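MIP07328p (PDB 6FKK) probably acts as a semaphorin-family chemorepellent guidance cue that binds semaphorin receptors, here as its sema-domain ectodomain with the adjoining plexin repeat. Local coordinates at residues A18-N23 with L54-R59; D26-L31 with G468-V473. All blocks are in the same frame, centred on the assembly; numbering follows the deposited sequence.

Contact 1 of 2, residues A18-N23 with L54-R59; sequences AHFIGN and LKEIAR. With NAG (2-acetamido-2-deoxy-beta-D-glucopyranose), chain D.
At the outer rim of the semaphorin β-propeller, the edge strand 18-21 packs against the turn that leads into the edge strand of the next blade, 56-61. L54 has the largest share of this surface contact. Its CG stands anti to the carbonyl carbon (chi1 -73°), which sends L54 CD1 over the backbone of A18, 3.4 Å from A18 O, while L54 CB meets A18 CB at 3.8 Å. F20, two residues on and pointing toward the same segment, has its CG anti to the backbone N, and F20 CD1 lies 3.6 Å from L54 O, which sits at the ring edge near its plane. The seam thus joins the blade completed by the N-terminal strand to the first four-stranded blade, where Y47 meets the F20 ring edge-to-face. Farther along, E56 CB comes obliquely to F20 CE1 at 4.0 Å. E56 reaches out with an extended chain, and its carboxylate, turned 74° from that ring, is gripped side-on by R59, with NH1 on OE1 and NE on OE2, both through syn lone pairs. An alanine in place of E56 would remove this carboxylate and would probably leave R59 less firmly held beside Y47. N23 ND2 is bonded to C1 of an N-linked NAG.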
ATOM      1  N   ALA A  18      -9.063   7.744  20.946  1.00 87.35           N
ATOM      2  CA  ALA A  18      -7.804   7.710  21.674  1.00 83.43           C
ATOM      3  C   ALA A  18      -6.712   8.310  20.802  1.00 91.87           C
ATOM      4  O   ALA A  18      -6.860   8.430  19.584  1.00101.36           O
ATOM      5  CB  ALA A  18      -7.437   6.282  22.098  1.00 68.39           C
ATOM      6  N   HIS A  19      -5.607   8.687  21.441  1.00 85.21           N
ATOM      7  CA  HIS A  19      -4.491   9.295  20.733  1.00 86.95           C
ATOM      8  C   HIS A  19      -3.183   8.871  21.385  1.00 96.26           C
ATOM      9  O   HIS A  19      -3.093   8.780  22.613  1.00 97.75           O
ATOM     10  CB  HIS A  19      -4.611  10.824  20.716  1.00 90.37           C
ATOM     11  CG  HIS A  19      -4.648  11.443  22.078  1.00117.97           C
ATOM     12  ND1 HIS A  19      -3.520  11.916  22.710  1.00127.22           N
ATOM     13  CD2 HIS A  19      -5.677  11.657  22.931  1.00127.70           C
ATOM     14  CE1 HIS A  19      -3.852  12.402  23.893  1.00132.79           C
ATOM     15  NE2 HIS A  19      -5.155  12.257  24.052  1.00130.28           N
ATOM     16  N   PHE A  20      -2.180   8.602  20.552  1.00 95.37           N
ATOM     17  CA  PHE A  20      -0.828   8.267  20.989  1.00 80.98           C
ATOM     18  C   PHE A  20       0.113   9.283  20.355  1.00 84.14           C
ATOM     19  O   PHE A  20       0.351   9.241  19.144  1.00 88.67           O
ATOM     20  CB  PHE A  20      -0.461   6.837  20.586  1.00 75.89           C
ATOM     21  CG  PHE A  20       0.936   6.433  20.969  1.00 80.97           C
ATOM     22  CD1 PHE A  20       1.193   5.881  22.212  1.00 85.45           C
ATOM     23  CD2 PHE A  20       1.988   6.591  20.081  1.00 85.82           C
ATOM     24  CE1 PHE A  20       2.476   5.503  22.566  1.00 91.94           C
ATOM     25  CE2 PHE A  20       3.272   6.217  20.430  1.00 82.02           C
ATOM     26  CZ  PHE A  20       3.516   5.671  21.673  1.00 86.32           C
ATOM     27  N   ILE A  21       0.648  10.192  21.166  1.00 84.25           N
ATOM     28  CA  ILE A  21       1.327  11.386  20.675  1.00 89.95           C
ATOM     29  C   ILE A  21       2.822  11.272  20.938  1.00101.51           C
ATOM     30  O   ILE A  21       3.243  10.959  22.057  1.00102.26           O
ATOM     31  CB  ILE A  21       0.759  12.660  21.324  1.00 95.24           C
ATOM     32  CG1 ILE A  21      -0.756  12.728  21.139  1.00 84.58           C
ATOM     33  CG2 ILE A  21       1.422  13.897  20.741  1.00 98.05           C
ATOM     34  CD1 ILE A  21      -1.196  12.800  19.695  1.00 76.20           C
ATOM     35  N   GLY A  22       3.617  11.533  19.900  1.00106.16           N
ATOM     36  CA  GLY A  22       5.038  11.764  20.044  1.00115.15           C
ATOM     37  C   GLY A  22       5.415  13.094  19.407  1.00114.73           C
ATOM     38  O   GLY A  22       4.566  13.818  18.881  1.00100.96           O
ATOM     39  N   ASN A  23       6.708  13.399  19.470  1.00124.02           N
ATOM     40  CA  ASN A  23       7.201  14.611  18.833  1.00127.55           C
ATOM     41  C   ASN A  23       7.070  14.511  17.316  1.00150.73           C
ATOM     42  O   ASN A  23       7.008  13.422  16.739  1.00167.07           O
ATOM     43  CB  ASN A  23       8.657  14.868  19.225  1.00117.72           C
ATOM     44  CG  ASN A  23       8.782  15.613  20.538  1.00129.08           C
ATOM     45  OD1 ASN A  23       8.076  16.595  20.775  1.00117.06           O
ATOM     46  ND2 ASN A  23       9.681  15.153  21.401  1.00158.52           N
ATOM     47  N   LEU A  54      -5.035   2.874  22.644  1.00 97.98           N
ATOM     48  CA  LEU A  54      -3.790   3.440  22.119  1.00 93.07           C
ATOM     49  C   LEU A  54      -2.778   3.667  23.239  1.00 97.94           C
ATOM     50  O   LEU A  54      -2.069   4.675  23.274  1.00100.88           O
ATOM     51  CB  LEU A  54      -4.047   4.732  21.341  1.00 80.24           C
ATOM     52  CG  LEU A  54      -4.695   4.578  19.964  1.00 76.64           C
ATOM     53  CD1 LEU A  54      -4.683   5.901  19.214  1.00 76.85           C
ATOM     54  CD2 LEU A  54      -3.996   3.496  19.156  1.00 69.84           C
ATOM     55  N   LYS A  55      -2.717   2.719  24.166  1.00 96.48           N
ATOM     56  CA  LYS A  55      -1.813   2.794  25.302  1.00106.73           C
ATOM     57  C   LYS A  55      -0.602   1.904  25.063  1.00109.37           C
ATOM     58  O   LYS A  55      -0.720   0.805  24.511  1.00104.07           O
ATOM     59  CB  LYS A  55      -2.522   2.392  26.598  1.00111.59           C
ATOM     60  CG  LYS A  55      -3.553   3.408  27.063  1.00120.50           C
ATOM     61  CD  LYS A  55      -2.947   4.805  27.111  1.00117.21           C
ATOM     62  CE  LYS A  55      -4.000   5.865  27.391  1.00 99.91           C
ATOM     63  NZ  LYS A  55      -4.617   5.698  28.734  1.00 96.78           N
ATOM     64  N   GLU A  56       0.561   2.391  25.482  1.00106.97           N
ATOM     65  CA  GLU A  56       1.819   1.706  25.228  1.00106.02           C
ATOM     66  C   GLU A  56       1.970   0.503  26.151  1.00118.53           C
ATOM     67  O   GLU A  56       1.713   0.595  27.356  1.00114.65           O
ATOM     68  CB  GLU A  56       2.980   2.679  25.421  1.00 95.44           C
ATOM     69  CG  GLU A  56       4.351   2.062  25.288  1.00110.03           C
ATOM     70  CD  GLU A  56       5.446   3.071  25.541  1.00131.40           C
ATOM     71  OE1 GLU A  56       5.146   4.284  25.553  1.00134.69           O
ATOM     72  OE2 GLU A  56       6.605   2.656  25.737  1.00141.25           O
ATOM     73  N   ILE A  57       2.394  -0.624  25.586  1.00121.20           N
ATOM     74  CA  ILE A  57       2.578  -1.865  26.326  1.00122.15           C
ATOM     75  C   ILE A  57       4.058  -2.196  26.503  1.00126.04           C
ATOM     76  O   ILE A  57       4.524  -2.407  27.623  1.00132.09           O
ATOM     77  CB  ILE A  57       1.825  -3.032  25.648  1.00116.98           C
ATOM     78  CG1 ILE A  57       0.316  -2.781  25.685  1.00116.44           C
ATOM     79  CG2 ILE A  57       2.166  -4.354  26.320  1.00121.32           C
ATOM     80  CD1 ILE A  57      -0.247  -2.645  27.087  1.00122.25           C
ATOM     81  N   ALA A  58       4.813  -2.239  25.404  1.00129.26           N
ATOM     82  CA  ALA A  58       6.228  -2.580  25.436  1.00130.98           C
ATOM     83  C   ALA A  58       7.021  -1.594  24.591  1.00121.78           C
ATOM     84  O   ALA A  58       6.567  -1.171  23.524  1.00123.24           O
ATOM     85  CB  ALA A  58       6.473  -4.010  24.932  1.00133.41           C
ATOM     86  N   ARG A  59       8.211  -1.239  25.071  1.00118.73           N
ATOM     87  CA  ARG A  59       9.075  -0.273  24.406  1.00102.96           C
ATOM     88  C   ARG A  59      10.468  -0.862  24.247  1.00103.64           C
ATOM     89  O   ARG A  59      11.011  -1.442  25.191  1.00113.93           O
ATOM     90  CB  ARG A  59       9.154   1.035  25.198  1.00102.18           C
ATOM     91  CG  ARG A  59      10.176   2.020  24.660  1.00 99.07           C
ATOM     92  CD  ARG A  59      10.154   3.330  25.427  1.00103.08           C
ATOM     93  NE  ARG A  59       8.802   3.865  25.552  1.00116.87           N
ATOM     94  CZ  ARG A  59       8.524   5.116  25.900  1.00119.96           C
ATOM     95  NH1 ARG A  59       7.263   5.519  25.992  1.00121.63           N
ATOM     96  NH2 ARG A  59       9.508   5.970  26.147  1.00111.38           N
TER
HETATM   97  C1  NAG D1009       9.881  15.789  22.681  1.00175.23           C
HETATM   98  C2  NAG D1009      10.793  14.960  23.596  1.00185.41           C
HETATM   99  C3  NAG D1009      11.019  15.684  24.924  1.00193.09           C
HETATM  100  C4  NAG D1009      11.507  17.106  24.683  1.00188.56           C
HETATM  101  C5  NAG D1009      10.545  17.837  23.753  1.00188.97           C
HETATM  102  C6  NAG D1009      11.008  19.230  23.396  1.00188.92           C
HETATM  103  C7  NAG D1009      10.941  12.602  24.288  1.00168.08           C
HETATM  104  C8  NAG D1009      10.190  11.315  24.457  1.00154.46           C
HETATM  105  N2  NAG D1009      10.231  13.637  23.823  1.00180.94           N
HETATM  106  O3  NAG D1009      11.977  14.976  25.703  1.00198.86           O
HETATM  107  O4  NAG D1009      11.598  17.809  25.918  1.00177.15           O
HETATM  108  O5  NAG D1009      10.425  17.110  22.522  1.00181.36           O
HETATM  109  O6  NAG D1009      10.042  20.207  23.760  1.00187.91           O
HETATM  110  O7  NAG D1009      12.133  12.701  24.563  1.00165.75           O

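Contact 2 of 2, residues D26-L31 with G468-V473; sequences DYFKIL and GSLVSV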
ATOM      1  N   ASP A  26       9.557  12.479  15.214  1.00103.24           N
ATOM      2  CA  ASP A  26       9.644  11.040  15.436  1.00 95.59           C
ATOM      3  C   ASP A  26       9.538  10.263  14.131  1.00 94.39           C
ATOM      4  O   ASP A  26      10.197   9.229  13.967  1.00105.20           O
ATOM      5  CB  ASP A  26       8.572  10.589  16.429  1.00103.03           C
ATOM      6  CG  ASP A  26       8.796  11.152  17.828  1.00121.39           C
ATOM      7  OD1 ASP A  26       9.689  12.005  17.999  1.00125.06           O
ATOM      8  OD2 ASP A  26       8.077  10.735  18.760  1.00118.72           O
ATOM      9  N   TYR A  27       8.721  10.746  13.197  1.00 82.55           N
ATOM     10  CA  TYR A  27       8.482  10.095  11.911  1.00 72.91           C
ATOM     11  C   TYR A  27       8.074   8.632  12.109  1.00 73.07           C
ATOM     12  O   TYR A  27       8.833   7.697  11.852  1.00 67.84           O
ATOM     13  CB  TYR A  27       9.709  10.210  11.004  1.00 63.11           C
ATOM     14  CG  TYR A  27       9.950  11.603  10.473  1.00 76.11           C
ATOM     15  CD1 TYR A  27       9.081  12.173   9.554  1.00 84.57           C
ATOM     16  CD2 TYR A  27      11.054  12.342  10.878  1.00 87.88           C
ATOM     17  CE1 TYR A  27       9.298  13.443   9.060  1.00 88.85           C
ATOM     18  CE2 TYR A  27      11.280  13.613  10.388  1.00 95.34           C
ATOM     19  CZ  TYR A  27      10.399  14.158   9.479  1.00 96.55           C
ATOM     20  OH  TYR A  27      10.621  15.424   8.987  1.00 99.45           O
ATOM     21  N   PHE A  28       6.845   8.465  12.592  1.00 78.17           N
ATOM     22  CA  PHE A  28       6.321   7.135  12.877  1.00 60.34           C
ATOM     23  C   PHE A  28       6.153   6.320  11.597  1.00 49.93           C
ATOM     24  O   PHE A  28       5.922   6.861  10.511  1.00 53.67           O
ATOM     25  CB  PHE A  28       4.977   7.231  13.604  1.00 57.72           C
ATOM     26  CG  PHE A  28       5.092   7.627  15.051  1.00 71.45           C
ATOM     27  CD1 PHE A  28       6.212   7.292  15.790  1.00 88.00           C
ATOM     28  CD2 PHE A  28       4.075   8.335  15.672  1.00 69.23           C
ATOM     29  CE1 PHE A  28       6.319   7.655  17.121  1.00101.98           C
ATOM     30  CE2 PHE A  28       4.177   8.701  17.002  1.00 80.39           C
ATOM     31  CZ  PHE A  28       5.301   8.361  17.727  1.00 99.75           C
ATOM     32  N   LYS A  29       6.268   5.002  11.742  1.00 62.33           N
ATOM     33  CA  LYS A  29       6.048   4.062  10.649  1.00 62.95           C
ATOM     34  C   LYS A  29       5.537   2.754  11.235  1.00 61.82           C
ATOM     35  O   LYS A  29       6.129   2.229  12.183  1.00 69.39           O
ATOM     36  CB  LYS A  29       7.333   3.822   9.849  1.00 46.90           C
ATOM     37  CG  LYS A  29       7.259   2.663   8.862  1.00 56.48           C
ATOM     38  CD  LYS A  29       6.533   3.043   7.580  1.00 85.05           C
ATOM     39  CE  LYS A  29       6.495   1.869   6.606  1.00 98.60           C
ATOM     40  NZ  LYS A  29       7.859   1.347   6.296  1.00 99.02           N
ATOM     41  N   ILE A  30       4.446   2.239  10.679  1.00 56.29           N
ATOM     42  CA  ILE A  30       3.863   0.991  11.160  1.00 54.77           C
ATOM     43  C   ILE A  30       4.666  -0.176  10.602  1.00 65.20           C
ATOM     44  O   ILE A  30       4.886  -0.272   9.389  1.00 79.62           O
ATOM     45  CB  ILE A  30       2.382   0.890  10.762  1.00 56.87           C
ATOM     46  CG1 ILE A  30       1.579   2.035  11.386  1.00 54.31           C
ATOM     47  CG2 ILE A  30       1.808  -0.452  11.188  1.00 51.85           C
ATOM     48  CD1 ILE A  30       1.575   2.029  12.901  1.00 61.23           C
ATOM     49  N   LEU A  31       5.109  -1.067  11.489  1.00 69.80           N
ATOM     50  CA  LEU A  31       5.921  -2.213  11.102  1.00 72.46           C
ATOM     51  C   LEU A  31       5.171  -3.535  11.135  1.00 75.67           C
ATOM     52  O   LEU A  31       5.470  -4.417  10.329  1.00 86.15           O
ATOM     53  CB  LEU A  31       7.155  -2.317  12.006  1.00 69.58           C
ATOM     54  CG  LEU A  31       8.076  -1.094  11.998  1.00 58.73           C
ATOM     55  CD1 LEU A  31       9.319  -1.341  12.838  1.00 64.47           C
ATOM     56  CD2 LEU A  31       8.454  -0.720  10.573  1.00 59.10           C
ATOM     57  N   GLY A 468       3.928  11.935  13.656  1.00 70.63           N
ATOM     58  CA  GLY A 468       4.195  11.909  15.079  1.00 75.13           C
ATOM     59  C   GLY A 468       2.996  11.623  15.959  1.00 72.85           C
ATOM     60  O   GLY A 468       2.955  12.080  17.105  1.00 72.93           O
ATOM     61  N   SER A 469       2.024  10.864  15.457  1.00 72.52           N
ATOM     62  CA  SER A 469       0.850  10.557  16.263  1.00 69.10           C
ATOM     63  C   SER A 469       0.093   9.378  15.671  1.00 55.85           C
ATOM     64  O   SER A 469       0.117   9.147  14.459  1.00 53.23           O
ATOM     65  CB  SER A 469      -0.085  11.766  16.376  1.00 69.32           C
ATOM     66  OG  SER A 469      -0.650  12.091  15.118  1.00 72.38           O
ATOM     67  N   LEU A 470      -0.571   8.633  16.553  1.00 57.04           N
ATOM     68  CA  LEU A 470      -1.600   7.671  16.187  1.00 55.38           C
ATOM     69  C   LEU A 470      -2.915   8.154  16.776  1.00 73.93           C
ATOM     70  O   LEU A 470      -2.974   8.499  17.961  1.00 91.23           O
ATOM     71  CB  LEU A 470      -1.284   6.265  16.709  1.00 62.14           C
ATOM     72  CG  LEU A 470       0.091   5.647  16.467  1.00 60.65           C
ATOM     73  CD1 LEU A 470       0.090   4.203  16.937  1.00 56.53           C
ATOM     74  CD2 LEU A 470       0.482   5.737  15.005  1.00 60.67           C
ATOM     75  N   VAL A 471      -3.961   8.188  15.957  1.00 65.66           N
ATOM     76  CA  VAL A 471      -5.272   8.657  16.386  1.00 67.06           C
ATOM     77  C   VAL A 471      -6.297   7.575  16.079  1.00 71.10           C
ATOM     78  O   VAL A 471      -6.330   7.046  14.963  1.00 76.77           O
ATOM     79  CB  VAL A 471      -5.657   9.983  15.705  1.00 66.30           C
ATOM     80  CG1 VAL A 471      -7.097  10.349  16.028  1.00 75.61           C
ATOM     81  CG2 VAL A 471      -4.716  11.092  16.147  1.00 62.65           C
ATOM     82  N   SER A 472      -7.128   7.251  17.064  1.00 68.25           N
ATOM     83  CA  SER A 472      -8.149   6.222  16.931  1.00 63.08           C
ATOM     84  C   SER A 472      -9.513   6.883  16.765  1.00 67.41           C
ATOM     85  O   SER A 472      -9.946   7.646  17.633  1.00 75.63           O
ATOM     86  CB  SER A 472      -8.145   5.300  18.148  1.00 60.55           C
ATOM     87  OG  SER A 472      -9.136   4.295  18.034  1.00 75.51           O
ATOM     88  N   VAL A 473     -10.181   6.595  15.652  1.00 59.14           N
ATOM     89  CA  VAL A 473     -11.542   7.069  15.410  1.00 59.78           C
ATOM     90  C   VAL A 473     -12.411   5.854  15.106  1.00 70.75           C
ATOM     91  O   VAL A 473     -11.888   4.816  14.671  1.00 78.01           O
ATOM     92  CB  VAL A 473     -11.585   8.100  14.270  1.00 65.54           C
ATOM     93  CG1 VAL A 473     -10.707   9.300  14.611  1.00 70.59           C
ATOM     94  CG2 VAL A 473     -11.152   7.468  12.957  1.00 69.99           C
TER
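F28, G468 and L470 account for most of the surface buried where the segment entering strand 29-33 meets the start of strand 469-474. The F28 side chain leaves the backbone toward the other segment, CG anti to the carbonyl carbon (chi1 -75°), and presents its CD2-CE2 edge to the peptide link between G468 and S469. F28 CE2 lies 3.3 Å from G468 C, and F28 CD2 is equally close to S469 N at 3.3 Å. S469 N is at the ring edge near its plane, with S469 CA in the plane as well; G468 contributes through its main chain alone. L470 then adds an apolar contact beyond the ring. L470 CD2 lies 4.5 Å from F28 CD2, obliquely to the ring, and 4.4 Å from I30 CD1, so that one leucine branch touches both residues. The S469 hydroxyl takes no part in this packing and bonds instead to S466 OG. In the β-propeller these residues fill the junction between the first and last blades: V40 of strand 37-41 touches F28, I30 and L470, F20 of strand 18-21 packs on F28 and L470, and V465 of strand 461-465 lies against I30 and L470.

Overall arrangement
From the N terminus, the chain first lays strand 18-21 along strand 469-474, as the edge of a blade otherwise built from strands 452-456, 461-465 and 469-474. It then turns into strand 29-33 and runs through the first blade to 56-61, where contact 1 closes a loop of 30 intervening residues. Contact 2 spans 436 residues, nearly the whole sema domain, and brings the last blade back to the first. The two loops cross, since their segments alternate along the sequence. Their centres lie about 9 Å apart and they meet directly through probable backbone hydrogen bonds of A18 and F20 with S472 and L470, the pairing of N- and C-terminal strands by which many β-propellers close their ring.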